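Local atomic coordinates of Cobalt/magnesium transport protein CorA (Methanocaldococcus jannaschii, PDB entry 4EGW), a protein that mediates the influx of magnesium ions through a homopentameric channel that closes when cytoplasmic magnesium is plentiful and opens when it is scarce. Residues 219-222 / 223-226; 125-128 / 129-132. One frame throughout, in Å; residues are numbered along the deposited sequence.

Contact 1. Residues 219-222 / 223-226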
ATOM      1  N   VAL A 219      14.914  -0.862  14.207  1.00 51.61           N
ATOM      2  CA  VAL A 219      13.992  -1.589  15.063  1.00 49.56           C
ATOM      3  C   VAL A 219      13.671  -2.933  14.414  1.00 50.25           C
ATOM      4  O   VAL A 219      13.789  -3.981  15.046  1.00 43.27           O
ATOM      5  CB  VAL A 219      12.684  -0.804  15.262  1.00 50.98           C
ATOM      6  CG1 VAL A 219      11.575  -1.723  15.740  1.00 45.18           C
ATOM      7  CG2 VAL A 219      12.897   0.369  16.225  1.00 54.56           C
ATOM      8  N   LEU A 220      13.311  -2.896  13.134  1.00 53.65           N
ATOM      9  CA  LEU A 220      12.985  -4.105  12.384  1.00 52.34           C
ATOM     10  C   LEU A 220      14.195  -5.016  12.173  1.00 59.86           C
ATOM     11  O   LEU A 220      14.059  -6.241  12.158  1.00 62.19           O
ATOM     12  CB  LEU A 220      12.349  -3.753  11.043  1.00 43.45           C
ATOM     13  CG  LEU A 220      10.973  -3.106  11.142  1.00 36.87           C
ATOM     14  CD1 LEU A 220      10.524  -2.561   9.798  1.00 34.98           C
ATOM     15  CD2 LEU A 220       9.977  -4.112  11.686  1.00 35.58           C
ATOM     16  N   VAL A 221      15.379  -4.434  12.008  1.00 57.27           N
ATOM     17  CA  VAL A 221      16.572  -5.268  11.925  1.00 53.90           C
ATOM     18  C   VAL A 221      16.766  -6.039  13.233  1.00 59.76           C
ATOM     19  O   VAL A 221      17.188  -7.199  13.223  1.00 61.47           O
ATOM     20  CB  VAL A 221      17.832  -4.471  11.595  1.00 47.57           C
ATOM     21  CG1 VAL A 221      19.003  -5.411  11.500  1.00 51.49           C
ATOM     22  CG2 VAL A 221      17.653  -3.728  10.284  1.00 41.50           C
ATOM     23  N   LEU A 222      16.449  -5.391  14.355  1.00 60.58           N
ATOM     24  CA  LEU A 222      16.495  -6.040  15.665  1.00 55.49           C
ATOM     25  C   LEU A 222      15.506  -7.174  15.719  1.00 55.67           C
ATOM     26  O   LEU A 222      15.866  -8.312  15.979  1.00 63.81           O
ATOM     27  CB  LEU A 222      16.178  -5.048  16.782  1.00 54.30           C
ATOM     28  CG  LEU A 222      17.346  -4.152  17.219  1.00 61.92           C
ATOM     29  CD1 LEU A 222      16.873  -3.000  18.101  1.00 61.10           C
ATOM     30  CD2 LEU A 222      18.448  -4.964  17.913  1.00 67.57           C
ATOM     31  N   LEU A 223      14.248  -6.858  15.465  1.00 52.30           N
ATOM     32  CA  LEU A 223      13.208  -7.865  15.529  1.00 46.22           C
ATOM     33  C   LEU A 223      13.445  -8.935  14.477  1.00 45.41           C
ATOM     34  O   LEU A 223      13.072 -10.087  14.663  1.00 39.06           O
ATOM     35  CB  LEU A 223      11.840  -7.231  15.321  1.00 44.10           C
ATOM     36  CG  LEU A 223      11.282  -6.337  16.429  1.00 43.58           C
ATOM     37  CD1 LEU A 223      12.188  -5.185  16.723  1.00 41.48           C
ATOM     38  CD2 LEU A 223       9.924  -5.814  16.004  1.00 49.27           C
ATOM     39  N   LYS A 224      14.074  -8.553  13.371  1.00 54.51           N
ATOM     40  CA  LYS A 224      14.273  -9.482  12.264  1.00 58.69           C
ATOM     41  C   LYS A 224      15.389 -10.476  12.565  1.00 67.98           C
ATOM     42  O   LYS A 224      15.540 -11.481  11.868  1.00 72.00           O
ATOM     43  CB  LYS A 224      14.597  -8.737  10.962  1.00 53.03           C
ATOM     44  CG  LYS A 224      16.090  -8.579  10.687  1.00 51.54           C
ATOM     45  CD  LYS A 224      16.360  -8.162   9.237  1.00 48.55           C
ATOM     46  CE  LYS A 224      17.842  -7.965   8.974  1.00 45.61           C
ATOM     47  NZ  LYS A 224      18.614  -9.227   9.200  1.00 48.79           N
ATOM     48  N   ARG A 225      16.162 -10.195  13.609  1.00 68.17           N
ATOM     49  CA  ARG A 225      17.387 -10.943  13.881  1.00 67.75           C
ATOM     50  C   ARG A 225      17.381 -11.579  15.260  1.00 60.91           C
ATOM     51  O   ARG A 225      17.486 -12.803  15.398  1.00 61.99           O
ATOM     52  CB  ARG A 225      18.626 -10.051  13.729  1.00 72.49           C
ATOM     53  CG  ARG A 225      19.019  -9.738  12.285  1.00 77.08           C
ATOM     54  CD  ARG A 225      20.517  -9.422  12.183  1.00 79.93           C
ATOM     55  NE  ARG A 225      20.911  -8.339  13.082  1.00 78.54           N
ATOM     56  CZ  ARG A 225      22.166  -8.055  13.418  1.00 70.77           C
ATOM     57  NH1 ARG A 225      22.417  -7.044  14.246  1.00 69.53           N
ATOM     58  NH2 ARG A 225      23.164  -8.783  12.937  1.00 62.51           N
ATOM     59  N   LYS A 226      17.321 -10.728  16.278  1.00 52.55           N
ATOM     60  CA  LYS A 226      17.372 -11.158  17.662  1.00 55.10           C
ATOM     61  C   LYS A 226      16.261 -12.145  18.006  1.00 60.52           C
ATOM     62  O   LYS A 226      15.080 -11.867  17.785  1.00 65.86           O
ATOM     63  CB  LYS A 226      17.284  -9.938  18.580  1.00 63.19           C
ATOM     64  CG  LYS A 226      18.467  -8.965  18.477  1.00 72.02           C
ATOM     65  CD  LYS A 226      19.658  -9.399  19.348  1.00 79.07           C
ATOM     66  CE  LYS A 226      20.757  -8.334  19.368  1.00 79.76           C
ATOM     67  NZ  LYS A 226      21.894  -8.698  20.260  1.00 81.77           N
TER

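Contact 2. Residues 125-128 / 129-132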
ATOM      1  N   THR A 125      -0.495  -0.811  22.462  1.00 47.93           N
ATOM      2  CA  THR A 125      -0.012   0.236  21.571  1.00 46.87           C
ATOM      3  C   THR A 125      -0.431   1.558  22.148  1.00 50.19           C
ATOM      4  O   THR A 125      -1.619   1.841  22.263  1.00 56.07           O
ATOM      5  CB  THR A 125      -0.660   0.171  20.191  1.00 41.93           C
ATOM      6  OG1 THR A 125      -2.086   0.249  20.334  1.00 40.12           O
ATOM      7  CG2 THR A 125      -0.288  -1.116  19.478  1.00 42.83           C
ATOM      8  N   ILE A 126       0.543   2.378  22.501  1.00 53.12           N
ATOM      9  CA  ILE A 126       0.237   3.648  23.123  1.00 54.10           C
ATOM     10  C   ILE A 126       0.763   4.818  22.285  1.00 57.58           C
ATOM     11  O   ILE A 126       1.946   4.866  21.914  1.00 53.25           O
ATOM     12  CB  ILE A 126       0.776   3.690  24.565  1.00 53.23           C
ATOM     13  CG1 ILE A 126       0.333   4.973  25.261  1.00 60.03           C
ATOM     14  CG2 ILE A 126       2.291   3.523  24.588  1.00 47.25           C
ATOM     15  CD1 ILE A 126      -0.454   4.710  26.522  1.00 63.59           C
ATOM     16  N   HIS A 127      -0.134   5.746  21.965  1.00 55.03           N
ATOM     17  CA  HIS A 127       0.235   6.891  21.155  1.00 47.18           C
ATOM     18  C   HIS A 127      -0.485   8.157  21.573  1.00 52.84           C
ATOM     19  O   HIS A 127      -1.670   8.127  21.898  1.00 61.02           O
ATOM     20  CB  HIS A 127      -0.001   6.604  19.669  1.00 43.43           C
ATOM     21  CG  HIS A 127      -1.371   6.095  19.346  1.00 49.40           C
ATOM     22  ND1 HIS A 127      -2.317   6.861  18.696  1.00 52.75           N
ATOM     23  CD2 HIS A 127      -1.947   4.886  19.552  1.00 51.23           C
ATOM     24  CE1 HIS A 127      -3.419   6.153  18.529  1.00 49.94           C
ATOM     25  NE2 HIS A 127      -3.222   4.951  19.038  1.00 51.21           N
ATOM     26  N   SER A 128       0.250   9.265  21.588  1.00 48.03           N
ATOM     27  CA  SER A 128      -0.327  10.580  21.826  1.00 55.96           C
ATOM     28  C   SER A 128      -0.973  11.195  20.584  1.00 67.22           C
ATOM     29  O   SER A 128      -1.878  12.024  20.691  1.00 77.64           O
ATOM     30  CB  SER A 128       0.722  11.526  22.401  1.00 59.62           C
ATOM     31  OG  SER A 128       1.158  11.067  23.670  1.00 63.88           O
ATOM     32  N   ASP A 129      -0.488  10.815  19.408  1.00 64.78           N
ATOM     33  CA  ASP A 129      -1.076  11.287  18.156  1.00 63.10           C
ATOM     34  C   ASP A 129      -1.845  10.147  17.510  1.00 60.09           C
ATOM     35  O   ASP A 129      -1.494   8.980  17.679  1.00 62.51           O
ATOM     36  CB  ASP A 129      -0.002  11.808  17.191  1.00 61.19           C
ATOM     37  CG  ASP A 129       0.171  13.322  17.254  1.00 62.24           C
ATOM     38  OD1 ASP A 129      -0.803  14.034  17.568  1.00 61.63           O
ATOM     39  OD2 ASP A 129       1.288  13.805  16.975  1.00 65.20           O
ATOM     40  N   LYS A 130      -2.904  10.467  16.781  1.00 54.14           N
ATOM     41  CA  LYS A 130      -3.601   9.422  16.065  1.00 49.79           C
ATOM     42  C   LYS A 130      -2.575   8.729  15.193  1.00 56.13           C
ATOM     43  O   LYS A 130      -1.624   9.349  14.713  1.00 61.15           O
ATOM     44  CB  LYS A 130      -4.704  10.002  15.192  1.00 48.66           C
ATOM     45  CG  LYS A 130      -5.929   9.108  15.062  1.00 63.28           C
ATOM     46  CD  LYS A 130      -5.597   7.649  14.700  1.00 70.52           C
ATOM     47  CE  LYS A 130      -5.774   6.699  15.894  1.00 70.73           C
ATOM     48  NZ  LYS A 130      -6.349   5.369  15.514  1.00 70.26           N
ATOM     49  N   ILE A 131      -2.752   7.430  15.015  1.00 58.93           N
ATOM     50  CA  ILE A 131      -1.917   6.673  14.106  1.00 57.34           C
ATOM     51  C   ILE A 131      -2.803   5.920  13.122  1.00 54.86           C
ATOM     52  O   ILE A 131      -3.569   5.027  13.490  1.00 58.59           O
ATOM     53  CB  ILE A 131      -0.985   5.732  14.861  1.00 58.09           C
ATOM     54  CG1 ILE A 131      -0.238   6.529  15.927  1.00 57.34           C
ATOM     55  CG2 ILE A 131      -0.016   5.050  13.897  1.00 59.50           C
ATOM     56  CD1 ILE A 131       0.956   5.824  16.475  1.00 54.95           C
ATOM     57  N   LYS A 132      -2.693   6.305  11.863  1.00 58.39           N
ATOM     58  CA  LYS A 132      -3.625   5.863  10.853  1.00 58.12           C
ATOM     59  C   LYS A 132      -3.752   4.352  10.866  1.00 56.74           C
ATOM     60  O   LYS A 132      -4.820   3.805  10.608  1.00 58.37           O
ATOM     61  CB  LYS A 132      -3.142   6.325   9.485  1.00 60.43           C
ATOM     62  CG  LYS A 132      -4.231   6.400   8.451  1.00 63.40           C
ATOM     63  CD  LYS A 132      -5.165   7.563   8.723  1.00 65.39           C
ATOM     64  CE  LYS A 132      -6.607   7.148   8.458  1.00 72.46           C
ATOM     65  NZ  LYS A 132      -6.706   6.115   7.380  1.00 75.42           N
TER

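Contact 1. Residues 219-222 / 223-226
The carbonyl oxygen of L222 is gripped by two successive backbone N-H groups near the C-terminal end of helix 193-225. K226 N lies 2.8 Å from L222 O, almost on the extension of the C=O bond. R225 N, 3.0 Å from L222 O, comes from above the carbonyl plane, 62° out of it. K226 N closes an i+4 (alpha-type) turn and R225 N an i+3 (3-10-type) turn on the same oxygen. One turn earlier L223 N donates to V219 O and K224 N to L220 O, although both acceptors are placed less surely in the model. V221 O sits 3.2 Å from R225 N at too poor an angle to bond, and R225 CB and CG pass close to that oxygen.

This helix belongs to the helical part of the CorA cytoplasmic domain, where it packs beside helix 233-270, which in CorA proteins leads on toward the membrane pore. L220 meets L242 and T246 of that helix, and V221 and K224 meet Y243. Around the helix, V219 rests on I98 and Y100 of the sheet, L223 reaches L158 and L162 of helix 156-186, and V219, L222 and L223 all touch V89.

K224 and R225 lie alongside V221, pointing the same way. V221 turns CG1 anti to its backbone N (chi1 -179°), which brings this methyl 3.8 Å from K224 CE, the last methylene of the lysine. The same CG1 is 3.8 Å from R225 NE and stands obliquely to the guanidinium. R225 bends at chi3 (-55°), and the guanidinium keeps V221 O at its edge, in plane. K226 lies beside L222, with K226 CG 4.0 Å from L222 CD2, before its end leads off.

Contact 2. Residues 125-128 / 129-132
H127 closes strand 122-127 in extended form, S128 turns the backbone with near-helical angles (phi/psi -81/-27°), and D129 and K130 are extended again, so the D129 carbonyl comes back to the H127 side chain. H127 ND1 donates to D129 O at 2.5 Å; the N-H...O angle of 156° is reasonable, but so short a length is doubtful at this resolution. The imidazole reaches this carbonyl because its CG sits between the backbone N and the carbonyl carbon (chi1 52°). Its other nitrogen, NE2, is hydrogen-bonded to D54 OD2 of strand 51-56, and bonds at both nitrogens probably fix the rotation of this buried ring. The loop is a strand-to-helix connection of the alpha/beta domain, with I131 as the N-cap of helix 132-143. I131 crosses the imidazole: its CB stands over one face, 4.2 Å above the plane and offset toward the rim, and I131 CD1 reaches H127 CB at 3.4 Å. K130 CE comes to the ring edge, 3.6 Å from H127 CE1, while K130 NZ makes a weak bond to I131 O. S128 OG bonds L81 O, and D129 OD2 bonds T112 OG1 on strand 110-119.

Overall arrangement
The centres of contacts 1 and 2 lie 22 Å apart, with nearest atoms about 12 Å from each other and no touch between them. Strand 96-104 links them indirectly: V219 of contact 1 packs on I98 and Y100, while D129 and I131 of contact 2 pack on L104 and A102. Contact 2 sits deeper, about 8 Å between its centre and that of the chain, against 16 Å for contact 1. Neither holds a residue lining the butanediol pockets. K132, at the end of the contact 2 segments, packs on D178 of the second subunit, whereas no other chain of the assembly touches contact 1.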